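Local coordinates for protein DNA-dependent metalloprotease SPRTN (Homo sapiens, PDB 6MDX) that cleaves proteins covalently cross-linked to DNA, acting as a DNA-dependent zinc metalloprotease that protects genome integrity during DNA synthesis, at residues L2-A7 with T116-T121; D27-G32 with H110-L115; A36-W41 with M58-L63; S42-L47 with R147-G152. All coordinates share one frame; numbering follows the deposited sequence.

Contact 1. Residues L2-A7 with T116-T121; sequences LSLVDA and TGANIT
Leu4 meets Thr116 with both backbone and side chain. Its N-H points at Thr116 O (N to O 3.0 Å) in a nearly straight bond, 175° at the hydrogen, that lies in the carbonyl plane and uses a lone pair. Beside it the two side chains run the same way: in one of its two conformers, Leu4 CD1 lies alongside Thr116 CB and CG2. Val5 adds one methyl, CG2, which rests 3.4 Å from Gly117 O.

Behind this first shell the threonine is fixed by its hydroxyl. OG1 stands between the backbone N and the carbonyl carbon (chi1 63°), where it accepts from Ala118 N at 3.1 Å, an ST turn, and also bonds Ile112 O one turn back in helix 103-116. Threonine suits this place because one branch secures the turn while the other offers a methyl to leucine. Gly117 leaves the helix with positive phi, a conformation in which a side chain would collide with the preceding carbonyl O. Leu4 also reaches Phe25 of helix 18-29 and Val77 of helix 73-91. The chemistry is thus that of a helix-end carbonyl met by a backbone N-H of the N-terminal arm, with apolar contacts beside it.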
# COMPACT_ATOMS: atom_id res chain seq x y z
N LEU A 2 -11.65 7.05 19.79
CA LEU A 2 -11.09 6.68 18.47
C LEU A 2 -10.24 5.41 18.57
O LEU A 2 -9.70 4.99 17.56
CB LEU A 2 -10.27 7.85 17.94
CG LEU A 2 -11.06 9.10 17.55
CD1 LEU A 2 -10.15 10.20 17.04
CD2 LEU A 2 -12.13 8.79 16.51
N SER A 3 -10.08 4.86 19.76
CA SER A 3 -9.36 3.60 20.01
C SER A 3 -9.84 2.48 19.08
O SER A 3 -11.03 2.28 18.86
CB SER A 3 -9.47 3.14 21.44
OG SER A 3 -8.66 1.99 21.62
N LEU A 4 -8.86 1.78 18.51
CA LEU A 4 -9.11 0.64 17.58
C LEU A 4 -8.74 -0.68 18.24
O LEU A 4 -9.10 -1.77 17.72
CB LEU A 4 -8.27 0.80 16.31
CG LEU A 4 -8.59 1.96 15.38
CD1 LEU A 4 -7.51 2.09 14.31
CD2 LEU A 4 -9.96 1.83 14.75
N VAL A 5 -7.95 -0.64 19.31
CA VAL A 5 -7.37 -1.81 19.88
C VAL A 5 -8.27 -2.38 20.98
O VAL A 5 -8.35 -1.83 22.05
CB VAL A 5 -5.96 -1.56 20.43
CG1 VAL A 5 -5.35 -2.79 21.07
CG2 VAL A 5 -5.07 -1.00 19.32
N ASP A 6 -8.85 -3.56 20.70
CA ASP A 6 -9.52 -4.38 21.71
C ASP A 6 -9.17 -5.85 21.47
O ASP A 6 -8.25 -6.13 20.69
CB ASP A 6 -11.03 -4.17 21.69
CG ASP A 6 -11.70 -4.75 20.46
OD1 ASP A 6 -10.96 -5.27 19.57
OD2 ASP A 6 -12.94 -4.67 20.39
N ALA A 7 -9.86 -6.79 22.16
CA ALA A 7 -9.53 -8.24 22.01
C ALA A 7 -9.68 -8.71 20.56
O ALA A 7 -8.89 -9.56 20.08
CB ALA A 7 -10.39 -9.08 22.93
N THR A 116 -5.36 6.06 18.10
CA THR A 116 -6.04 4.77 17.96
C THR A 116 -5.41 3.69 18.84
O THR A 116 -6.07 2.66 19.07
CB THR A 116 -6.02 4.27 16.51
OG1 THR A 116 -4.66 4.06 16.09
CG2 THR A 116 -6.68 5.21 15.52
N GLY A 117 -4.13 3.80 19.20
CA GLY A 117 -3.45 2.68 19.82
C GLY A 117 -2.85 1.67 18.83
O GLY A 117 -2.19 0.72 19.26
N ALA A 118 -3.06 1.90 17.55
CA ALA A 118 -2.55 1.07 16.46
C ALA A 118 -1.04 1.24 16.31
O ALA A 118 -0.42 2.11 16.96
CB ALA A 118 -3.24 1.46 15.16
N ASN A 119 -0.48 0.45 15.38
CA ASN A 119 0.97 0.39 15.12
C ASN A 119 1.21 0.40 13.61
O ASN A 119 1.80 -0.55 13.03
CB ASN A 119 1.65 -0.78 15.83
CG ASN A 119 3.16 -0.61 15.82
OD1 ASN A 119 3.65 0.44 16.22
ND2 ASN A 119 3.86 -1.58 15.29
N ILE A 120 0.73 1.44 12.92
CA ILE A 120 1.10 1.70 11.55
C ILE A 120 2.62 1.84 11.55
O ILE A 120 3.17 2.44 12.48
CB ILE A 120 0.46 2.99 11.02
CG1 ILE A 120 -1.07 2.93 11.16
CG2 ILE A 120 0.89 3.32 9.60
CD1 ILE A 120 -1.68 4.27 11.12
N THR A 121 3.28 1.24 10.56
CA THR A 121 4.76 1.33 10.48
C THR A 121 5.18 1.71 9.07
O THR A 121 4.39 1.60 8.14
CB THR A 121 5.38 0.01 10.92
OG1 THR A 121 4.85 -1.05 10.12
CG2 THR A 121 5.15 -0.28 12.38

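Contact 2. Residues D27-G32 with H110-L115; sequences DQFFWG and HRINSL
Phe29 O is gripped by two nitrogens of one guanidinium: Arg111 NH1 and NH2 each donate to it, both at 2.9 Å. The oxygen lies at the end of the guanidinium, close to its plane. NH2 arrives almost in line with the carbonyl bond, whereas NH1 is tilted from the carbonyl plane. Sharing one acceptor bends both bonds (139° at the hydrogen of NH2), yet together they fix the group's rotation. Arginine suits the spot because its long chain, bent at chi3 (71°), can turn back to a carbonyl at the end of helix 18-29, which has no next turn to receive it.

The guanidinium is sandwiched. Trp31 CH2 sits over the centre of one face, 3.3 Å from Arg111 CZ, with the indole plane inclined 36° to it; Ile112 CG1 lies toward the rim of the opposite face. Were Arg111 an alanine, Phe29 O would probably lose both donors and Trp31 CH2 the guanidinium face it rests on.

The rest of the contact is apolar. Ile112 CD1 reaches Phe30 CZ at 3.5 Å, and its CG2 branch lies over the rim of one face of the Phe29 ring, whose other face is backed by Gln28 CB. Leu115 CD1 meets the ring at its edge, 3.9 Å from Phe29 CD1. His108, one turn back, takes a further bond from Arg111 NH2. The C-terminal end of helix 18-29 is thereby held against helix 103-116, while Phe30 reaches on to Leu81, Met84 and Ile85 of helix 73-91, the helix that carries the catalytic zinc ligands His82 and His86.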
# COMPACT_ATOMS: atom_id res chain seq x y z
N ASP A 27 -13.21 9.95 7.62
CA ASP A 27 -13.93 10.87 8.56
C ASP A 27 -13.08 11.10 9.80
O ASP A 27 -12.96 12.27 10.27
CB ASP A 27 -15.34 10.33 8.87
CG ASP A 27 -16.10 11.13 9.93
OD1 ASP A 27 -16.20 12.33 9.72
OD2 ASP A 27 -16.47 10.56 10.99
N GLN A 28 -12.57 10.03 10.41
CA GLN A 28 -11.98 10.07 11.78
C GLN A 28 -10.52 10.55 11.73
O GLN A 28 -10.05 11.17 12.69
CB GLN A 28 -12.05 8.73 12.50
CG GLN A 28 -13.48 8.33 12.86
CD GLN A 28 -13.46 7.10 13.70
OE1 GLN A 28 -12.63 6.24 13.52
NE2 GLN A 28 -14.40 7.00 14.62
N PHE A 29 -9.79 10.22 10.65
CA PHE A 29 -8.34 10.50 10.66
C PHE A 29 -7.83 11.44 9.57
O PHE A 29 -6.65 11.85 9.65
CB PHE A 29 -7.59 9.18 10.62
CG PHE A 29 -8.02 8.28 11.75
CD1 PHE A 29 -7.90 8.69 13.07
CD2 PHE A 29 -8.63 7.07 11.50
CE1 PHE A 29 -8.34 7.88 14.10
CE2 PHE A 29 -9.10 6.28 12.54
CZ PHE A 29 -8.96 6.70 13.84
N PHE A 30 -8.57 11.70 8.49
CA PHE A 30 -8.09 12.48 7.36
C PHE A 30 -9.01 13.65 7.01
O PHE A 30 -8.90 14.18 5.95
CB PHE A 30 -7.90 11.58 6.14
CG PHE A 30 -6.85 10.50 6.37
CD1 PHE A 30 -5.51 10.83 6.27
CD2 PHE A 30 -7.21 9.21 6.75
CE1 PHE A 30 -4.54 9.88 6.57
CE2 PHE A 30 -6.23 8.26 7.02
CZ PHE A 30 -4.92 8.60 6.87
N TRP A 31 -9.79 14.08 8.02
CA TRP A 31 -10.55 15.37 7.95
C TRP A 31 -11.48 15.38 6.73
O TRP A 31 -11.83 16.43 6.18
CB TRP A 31 -9.56 16.54 8.00
CG TRP A 31 -8.59 16.49 9.13
CD1 TRP A 31 -8.79 16.84 10.44
CD2 TRP A 31 -7.24 16.06 9.03
NE1 TRP A 31 -7.64 16.72 11.17
CE2 TRP A 31 -6.66 16.25 10.31
CE3 TRP A 31 -6.44 15.60 7.96
CZ2 TRP A 31 -5.35 15.87 10.58
CZ3 TRP A 31 -5.12 15.27 8.24
CH2 TRP A 31 -4.59 15.43 9.52
N GLY A 32 -11.89 14.19 6.29
CA GLY A 32 -12.77 14.08 5.13
C GLY A 32 -12.12 14.30 3.77
O GLY A 32 -12.79 14.28 2.73
N HIS A 110 2.44 8.65 13.24
CA HIS A 110 2.51 8.85 14.74
C HIS A 110 1.16 9.36 15.27
O HIS A 110 0.64 8.86 16.29
CB HIS A 110 3.66 9.81 15.11
CG HIS A 110 3.86 9.86 16.58
ND1 HIS A 110 4.88 9.18 17.22
CD2 HIS A 110 3.17 10.55 17.52
CE1 HIS A 110 4.80 9.46 18.53
NE2 HIS A 110 3.78 10.32 18.74
N ARG A 111 0.60 10.32 14.57
CA ARG A 111 -0.68 10.92 15.00
C ARG A 111 -1.79 9.86 15.10
O ARG A 111 -2.53 9.75 16.10
CB ARG A 111 -1.06 12.10 14.10
CG ARG A 111 -2.50 12.56 14.22
CD ARG A 111 -2.79 13.68 13.27
NE ARG A 111 -2.83 13.31 11.86
CZ ARG A 111 -3.92 12.76 11.26
NH1 ARG A 111 -5.05 12.50 11.93
NH2 ARG A 111 -3.76 12.29 10.04
N ILE A 112 -1.96 9.08 14.01
CA ILE A 112 -3.03 8.10 14.01
C ILE A 112 -2.77 6.98 15.01
O ILE A 112 -3.70 6.53 15.66
CB ILE A 112 -3.27 7.60 12.56
CG1 ILE A 112 -3.69 8.77 11.66
CG2 ILE A 112 -4.25 6.43 12.55
CD1 ILE A 112 -3.72 8.43 10.16
N ASN A 113 -1.50 6.53 15.18
CA ASN A 113 -1.17 5.58 16.18
C ASN A 113 -1.55 6.11 17.58
O ASN A 113 -2.02 5.39 18.39
CB ASN A 113 0.29 5.18 16.09
CG ASN A 113 0.61 4.30 14.90
OD1 ASN A 113 -0.30 3.75 14.28
ND2 ASN A 113 1.91 4.13 14.62
N SER A 114 -1.27 7.41 17.82
CA SER A 114 -1.58 8.04 19.09
C SER A 114 -3.08 8.04 19.35
O SER A 114 -3.51 7.71 20.47
CB SER A 114 -1.06 9.43 19.11
OG SER A 114 -1.43 10.10 20.32
N LEU A 115 -3.86 8.38 18.33
CA LEU A 115 -5.32 8.46 18.47
C LEU A 115 -5.94 7.08 18.71
O LEU A 115 -6.93 6.93 19.43
CB LEU A 115 -5.91 9.09 17.23
CG LEU A 115 -5.61 10.56 16.98
CD1 LEU A 115 -5.98 11.00 15.57
CD2 LEU A 115 -6.30 11.43 18.05

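Contact 3. Residues A36-W41 with M58-L63; sequences AVEVKW and MCSIRL
With chi1 at 171° Glu38 turns its CG away from the backbone N and stays extended, while Arg62 folds back at chi2 (-63°), and the two bring carboxylate and guanidinium together on one face of the sheet. Arg62 NH1 donates to Glu38 OE2 at 2.8 Å in a salt bridge; OE2 lies in the guanidinium plane, but the donor stands above the carboxylate plane, the two planes being 76° apart. NH2 adds a weak bond to the same oxygen and a sounder one to Ile61 O, 2.9 Å away and met from above its carbonyl plane. The aliphatic part of Lys40 lies alongside, its CB 3.8 Å from Arg62 NH2 and its CD over a guanidinium face, which suits a lysine whose amine can lead away from the like charge. A leucine in place of Arg62 would probably leave the Glu38 carboxylate without its mate and Lys40 without the flat group it packs on.

The backbones form a parallel ladder in which each strand donates and accepts in turn: Glu38 N to Cys59 O, Ile61 N to Glu38 O at 2.8 Å, Lys40 N to Ile61 O, and Leu63 N to Lys40 O. Ile61 O therefore serves two donors.

The other face is apolar. Val39 CG2 meets Ile61 CG2 at 3.7 Å, and Trp41 CE3 lies 4.0 Å from Leu63 CB. This face packs on helices 18-29 and 73-91, with Ile61 against the active-site Glu83. A sheet laid over the HExxH helix is characteristic of zincin metalloproteases, here the SprT-like domain.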
# COMPACT_ATOMS: atom_id res chain seq x y z
N ALA A 36 -12.52 11.48 -2.81
CA ALA A 36 -12.36 11.08 -4.21
C ALA A 36 -11.40 9.89 -4.43
O ALA A 36 -11.05 9.55 -5.57
CB ALA A 36 -11.84 12.26 -4.99
N VAL A 37 -10.87 9.31 -3.35
CA VAL A 37 -9.96 8.16 -3.43
C VAL A 37 -10.79 6.88 -3.47
O VAL A 37 -11.75 6.71 -2.73
CB VAL A 37 -8.99 8.18 -2.23
CG1 VAL A 37 -8.12 6.93 -2.18
CG2 VAL A 37 -8.14 9.44 -2.24
N GLU A 38 -10.39 5.98 -4.36
CA GLU A 38 -11.06 4.72 -4.65
C GLU A 38 -10.28 3.61 -3.93
O GLU A 38 -9.11 3.48 -4.21
CB GLU A 38 -10.99 4.47 -6.15
CG GLU A 38 -11.46 3.08 -6.56
CD GLU A 38 -11.12 2.72 -7.99
OE1 GLU A 38 -12.05 2.25 -8.73
OE2 GLU A 38 -9.94 2.92 -8.40
N VAL A 39 -10.91 2.86 -3.04
CA VAL A 39 -10.24 1.73 -2.39
C VAL A 39 -10.96 0.45 -2.81
O VAL A 39 -12.18 0.36 -2.78
CB VAL A 39 -10.18 1.83 -0.86
CG1 VAL A 39 -11.53 1.60 -0.18
CG2 VAL A 39 -9.16 0.84 -0.32
N LYS A 40 -10.19 -0.57 -3.22
CA LYS A 40 -10.76 -1.85 -3.60
C LYS A 40 -9.85 -3.00 -3.17
O LYS A 40 -8.64 -2.80 -3.07
CB LYS A 40 -10.98 -1.94 -5.12
CG LYS A 40 -12.01 -0.95 -5.65
CD LYS A 40 -12.18 -0.99 -7.13
CE LYS A 40 -13.33 -0.10 -7.59
NZ LYS A 40 -14.67 -0.63 -7.23
N TRP A 41 -10.46 -4.18 -2.98
CA TRP A 41 -9.75 -5.42 -2.92
C TRP A 41 -9.20 -5.75 -4.29
O TRP A 41 -9.80 -5.45 -5.33
CB TRP A 41 -10.64 -6.55 -2.47
CG TRP A 41 -11.09 -6.51 -1.05
CD1 TRP A 41 -12.35 -6.19 -0.59
CD2 TRP A 41 -10.33 -6.85 0.12
NE1 TRP A 41 -12.41 -6.31 0.77
CE2 TRP A 41 -11.19 -6.71 1.23
CE3 TRP A 41 -9.00 -7.20 0.33
CZ2 TRP A 41 -10.73 -6.92 2.53
CZ3 TRP A 41 -8.58 -7.49 1.60
CH2 TRP A 41 -9.43 -7.32 2.69
N MSE A 58 -6.73 12.04 -9.11
CA MSE A 58 -7.39 10.77 -8.75
C MSE A 58 -6.35 9.82 -8.19
O MSE A 58 -5.27 9.71 -8.74
CB MSE A 58 -8.05 10.02 -9.91
CG MSE A 58 -8.93 10.91 -10.79
SE MSE A 58 -10.56 11.49 -9.84
CE MSE A 58 -10.72 13.26 -10.70
N CYS A 59 -6.70 9.15 -7.11
CA CYS A 59 -5.83 8.25 -6.40
C CYS A 59 -6.60 6.97 -6.11
O CYS A 59 -7.78 7.01 -5.75
CB CYS A 59 -5.37 8.92 -5.11
SG CYS A 59 -4.27 7.89 -4.12
N SER A 60 -5.92 5.81 -6.26
CA SER A 60 -6.55 4.55 -6.02
C SER A 60 -5.70 3.74 -5.03
O SER A 60 -4.47 3.84 -5.07
CB SER A 60 -6.76 3.77 -7.29
OG SER A 60 -5.57 3.74 -8.06
N ILE A 61 -6.39 3.02 -4.15
CA ILE A 61 -5.75 2.13 -3.21
C ILE A 61 -6.26 0.72 -3.54
O ILE A 61 -7.44 0.44 -3.66
CB ILE A 61 -6.06 2.52 -1.76
CG1 ILE A 61 -5.47 3.90 -1.45
CG2 ILE A 61 -5.58 1.46 -0.79
CD1 ILE A 61 -5.92 4.42 -0.11
N ARG A 62 -5.33 -0.25 -3.49
CA ARG A 62 -5.72 -1.66 -3.57
C ARG A 62 -5.14 -2.46 -2.41
O ARG A 62 -3.95 -2.22 -2.05
CB ARG A 62 -5.19 -2.28 -4.86
CG ARG A 62 -5.75 -1.64 -6.12
CD ARG A 62 -7.25 -1.84 -6.22
NE ARG A 62 -7.78 -1.19 -7.42
CZ ARG A 62 -8.40 -0.02 -7.45
NH1 ARG A 62 -8.81 0.42 -8.64
NH2 ARG A 62 -8.60 0.72 -6.35
N LEU A 63 -5.94 -3.37 -1.87
CA LEU A 63 -5.52 -4.26 -0.81
C LEU A 63 -5.56 -5.71 -1.28
O LEU A 63 -6.51 -6.11 -1.93
CB LEU A 63 -6.47 -4.08 0.37
CG LEU A 63 -6.42 -2.67 0.96
CD1 LEU A 63 -7.49 -2.53 1.99
CD2 LEU A 63 -5.05 -2.38 1.57
O HOH W 1 -9.95 8.20 -7.73
O HOH W 2 -8.54 10.67 -5.60

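Contact 4. Residues S42-L47 with R147-G152; sequences SVRMTL and RPPYYG. With nucleotides of chain B.
Met45, deposited as selenomethionine, runs across the loop 147-152 from Pro149 to Tyr151. Its CB lies 3.8 Å from Pro149 O, and CG, placed anti to the backbone N (chi1 -176°), comes to 3.6 Å from the same oxygen. Beyond it SE reaches Tyr151 CD2 at 3.7 Å, oblique to the ring, in a Met-aromatic contact; a long, flexible, polarisable chain is well suited to such a path. CE then bends away at chi3 toward the backbone of Arg62 and Leu63.

Waters do the polar work between the loops. One sits in the plane of the Tyr151 ring at its edge, 2.6 Å from Tyr151 OH, and is also hydrogen-bonded to Ser42 OG, which in turn accepts from Met45 N in an ST motif. A second donates to Pro149 O and accepts from Thr46 N.

Pro149, which follows a cis peptide bond, uses its ring in two directions. Its CG lies over a guanidinium face of Arg44, 3.9 Å from NH2, and over the centre of the Tyr150 ring. The opposite face of that ring receives the sugar of DC2 of chain B, whose O4' is 3.1 Å from Tyr150 CZ. Leu47 CD2 lies 3.9 Å from Tyr150 CD1, oblique to the ring. Sandwiched between proline and deoxyribose, Tyr150 offers DNA a flat aromatic surface, and a long, weak bond links its OH with O3' of the nucleotide.

The contact joins the loop between strands 38-42 and 50-54 to the one between strand 137-140 and helix 169-175, with Met45 and Tyr151 both resting on Ile51 of strand 50-54.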
# COMPACT_ATOMS: atom_id res chain seq x y z
N SER A 42 -8.03 -6.41 -4.26
CA SER A 42 -7.47 -7.08 -5.42
C SER A 42 -7.45 -8.59 -5.13
O SER A 42 -6.85 -9.00 -4.15
CB SER A 42 -6.13 -6.55 -5.74
OG SER A 42 -5.53 -7.39 -6.73
N VAL A 43 -8.05 -9.42 -5.98
CA VAL A 43 -8.09 -10.86 -5.64
C VAL A 43 -6.82 -11.56 -6.14
O VAL A 43 -6.50 -12.63 -5.60
CB VAL A 43 -9.36 -11.57 -6.14
CG1 VAL A 43 -10.62 -10.89 -5.64
CG2 VAL A 43 -9.36 -11.73 -7.65
N ARG A 44 -6.07 -10.99 -7.08
CA ARG A 44 -4.85 -11.65 -7.53
C ARG A 44 -3.53 -11.04 -7.06
O ARG A 44 -2.46 -11.63 -7.28
CB ARG A 44 -4.72 -11.71 -9.05
CG ARG A 44 -5.62 -12.74 -9.72
CD ARG A 44 -5.47 -12.62 -11.25
NE ARG A 44 -4.14 -12.94 -11.76
CZ ARG A 44 -3.69 -12.58 -12.95
NH1 ARG A 44 -4.45 -11.82 -13.74
NH2 ARG A 44 -2.50 -13.00 -13.35
N MSE A 45 -3.55 -9.82 -6.47
CA MSE A 45 -2.35 -9.19 -6.04
C MSE A 45 -1.74 -10.00 -4.89
O MSE A 45 -2.40 -10.18 -3.88
CB MSE A 45 -2.56 -7.73 -5.58
CG MSE A 45 -1.20 -7.12 -5.25
SE MSE A 45 -1.38 -5.19 -4.98
CE MSE A 45 -2.45 -5.22 -3.38
N THR A 46 -0.51 -10.48 -5.10
CA THR A 46 0.27 -11.17 -4.06
C THR A 46 1.64 -10.52 -3.84
O THR A 46 2.30 -10.84 -2.84
CB THR A 46 0.50 -12.65 -4.40
OG1 THR A 46 1.29 -12.70 -5.59
CG2 THR A 46 -0.80 -13.38 -4.58
N LEU A 47 2.11 -9.61 -4.72
CA LEU A 47 3.43 -9.05 -4.60
C LEU A 47 3.51 -8.05 -3.44
O LEU A 47 4.58 -7.81 -2.92
CB LEU A 47 3.75 -8.39 -5.94
CG LEU A 47 5.21 -8.23 -6.33
CD1 LEU A 47 5.93 -9.57 -6.26
CD2 LEU A 47 5.30 -7.62 -7.72
N ARG A 147 -2.20 -1.24 -13.60
CA ARG A 147 -2.54 -2.49 -14.19
C ARG A 147 -2.35 -3.58 -13.16
O ARG A 147 -1.26 -3.81 -12.65
CB ARG A 147 -1.70 -2.79 -15.43
CG ARG A 147 -1.89 -1.78 -16.54
CD ARG A 147 -1.13 -2.17 -17.78
NE ARG A 147 -1.10 -1.01 -18.66
CZ ARG A 147 -0.27 -0.89 -19.69
NH1 ARG A 147 0.53 -1.90 -20.02
NH2 ARG A 147 -0.25 0.23 -20.40
N PRO A 148 -3.42 -4.30 -12.85
CA PRO A 148 -3.31 -5.49 -12.04
C PRO A 148 -2.58 -6.57 -12.83
O PRO A 148 -2.56 -6.52 -14.08
CB PRO A 148 -4.77 -5.88 -11.81
CG PRO A 148 -5.42 -5.44 -13.09
CD PRO A 148 -4.81 -4.10 -13.37
N PRO A 149 -1.98 -7.57 -12.13
CA PRO A 149 -1.93 -7.77 -10.70
C PRO A 149 -0.65 -7.24 -10.03
O PRO A 149 -0.52 -7.44 -8.81
CB PRO A 149 -1.92 -9.29 -10.60
CG PRO A 149 -1.15 -9.72 -11.78
CD PRO A 149 -1.49 -8.73 -12.86
N TYR A 150 0.26 -6.62 -10.80
CA TYR A 150 1.55 -6.18 -10.26
C TYR A 150 1.59 -4.69 -9.94
O TYR A 150 2.47 -4.20 -9.17
CB TYR A 150 2.67 -6.52 -11.26
CG TYR A 150 2.74 -7.98 -11.58
CD1 TYR A 150 2.96 -8.90 -10.57
CD2 TYR A 150 2.46 -8.44 -12.84
CE1 TYR A 150 2.96 -10.26 -10.83
CE2 TYR A 150 2.47 -9.80 -13.12
CZ TYR A 150 2.74 -10.70 -12.12
OH TYR A 150 2.75 -12.04 -12.38
N TYR A 151 0.72 -3.86 -10.58
CA TYR A 151 0.66 -2.44 -10.33
C TYR A 151 2.03 -1.75 -10.41
O TYR A 151 2.34 -0.84 -9.65
CB TYR A 151 -0.02 -2.18 -8.99
CG TYR A 151 -1.46 -2.67 -8.95
CD1 TYR A 151 -2.46 -1.94 -9.55
CD2 TYR A 151 -1.78 -3.89 -8.41
CE1 TYR A 151 -3.77 -2.42 -9.55
CE2 TYR A 151 -3.08 -4.38 -8.41
CZ TYR A 151 -4.09 -3.63 -8.98
OH TYR A 151 -5.38 -4.09 -8.96
N GLY A 152 2.80 -2.15 -11.42
CA GLY A 152 4.08 -1.50 -11.74
C GLY A 152 5.28 -2.08 -10.98
O GLY A 152 6.38 -1.68 -11.28
P DC B 2 10.01 -11.40 -12.18
OP1 DC B 2 10.59 -11.21 -13.55
OP2 DC B 2 10.60 -10.63 -11.04
O5' DC B 2 8.45 -11.08 -12.39
C5' DC B 2 7.37 -11.74 -11.66
C4' DC B 2 6.13 -11.85 -12.52
O4' DC B 2 5.68 -10.55 -12.96
C3' DC B 2 6.30 -12.70 -13.79
O3' DC B 2 5.26 -13.68 -13.88
C2' DC B 2 6.21 -11.70 -14.93
C1' DC B 2 5.32 -10.63 -14.34
N1 DC B 2 5.42 -9.28 -14.93
C2 DC B 2 4.56 -8.94 -15.98
O2 DC B 2 3.81 -9.80 -16.45
N3 DC B 2 4.59 -7.68 -16.47
C4 DC B 2 5.42 -6.78 -15.94
N4 DC B 2 5.43 -5.55 -16.47
C5 DC B 2 6.29 -7.10 -14.86
C6 DC B 2 6.25 -8.35 -14.38
O HOH W 3 -6.67 -6.39 -8.80
O HOH W 4 0.86 -9.56 -7.54

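How the contacts relate
Contacts 1 and 2 lie together, well out from the chain's centre and partly exposed, and share helix 103-116: Thr116 touches Phe29, and Asn113 bonds Ile120 N. Contact 2 grips a helix-end carbonyl with a charged side chain, contact 1 with a backbone N-H. Contacts 3 and 4 also adjoin, since Leu63 O meets Ser42 N where strand 38-42 runs into its loop, and Arg62 packs on Tyr151. Contact 3, nearer the centre, has the regular ladder of a sheet, its apolar face buried by the catalytic helix and a charged pair on the other; contact 4 joins loops through waters and rings beside the DNA, across the chain's centre from contacts 1 and 2.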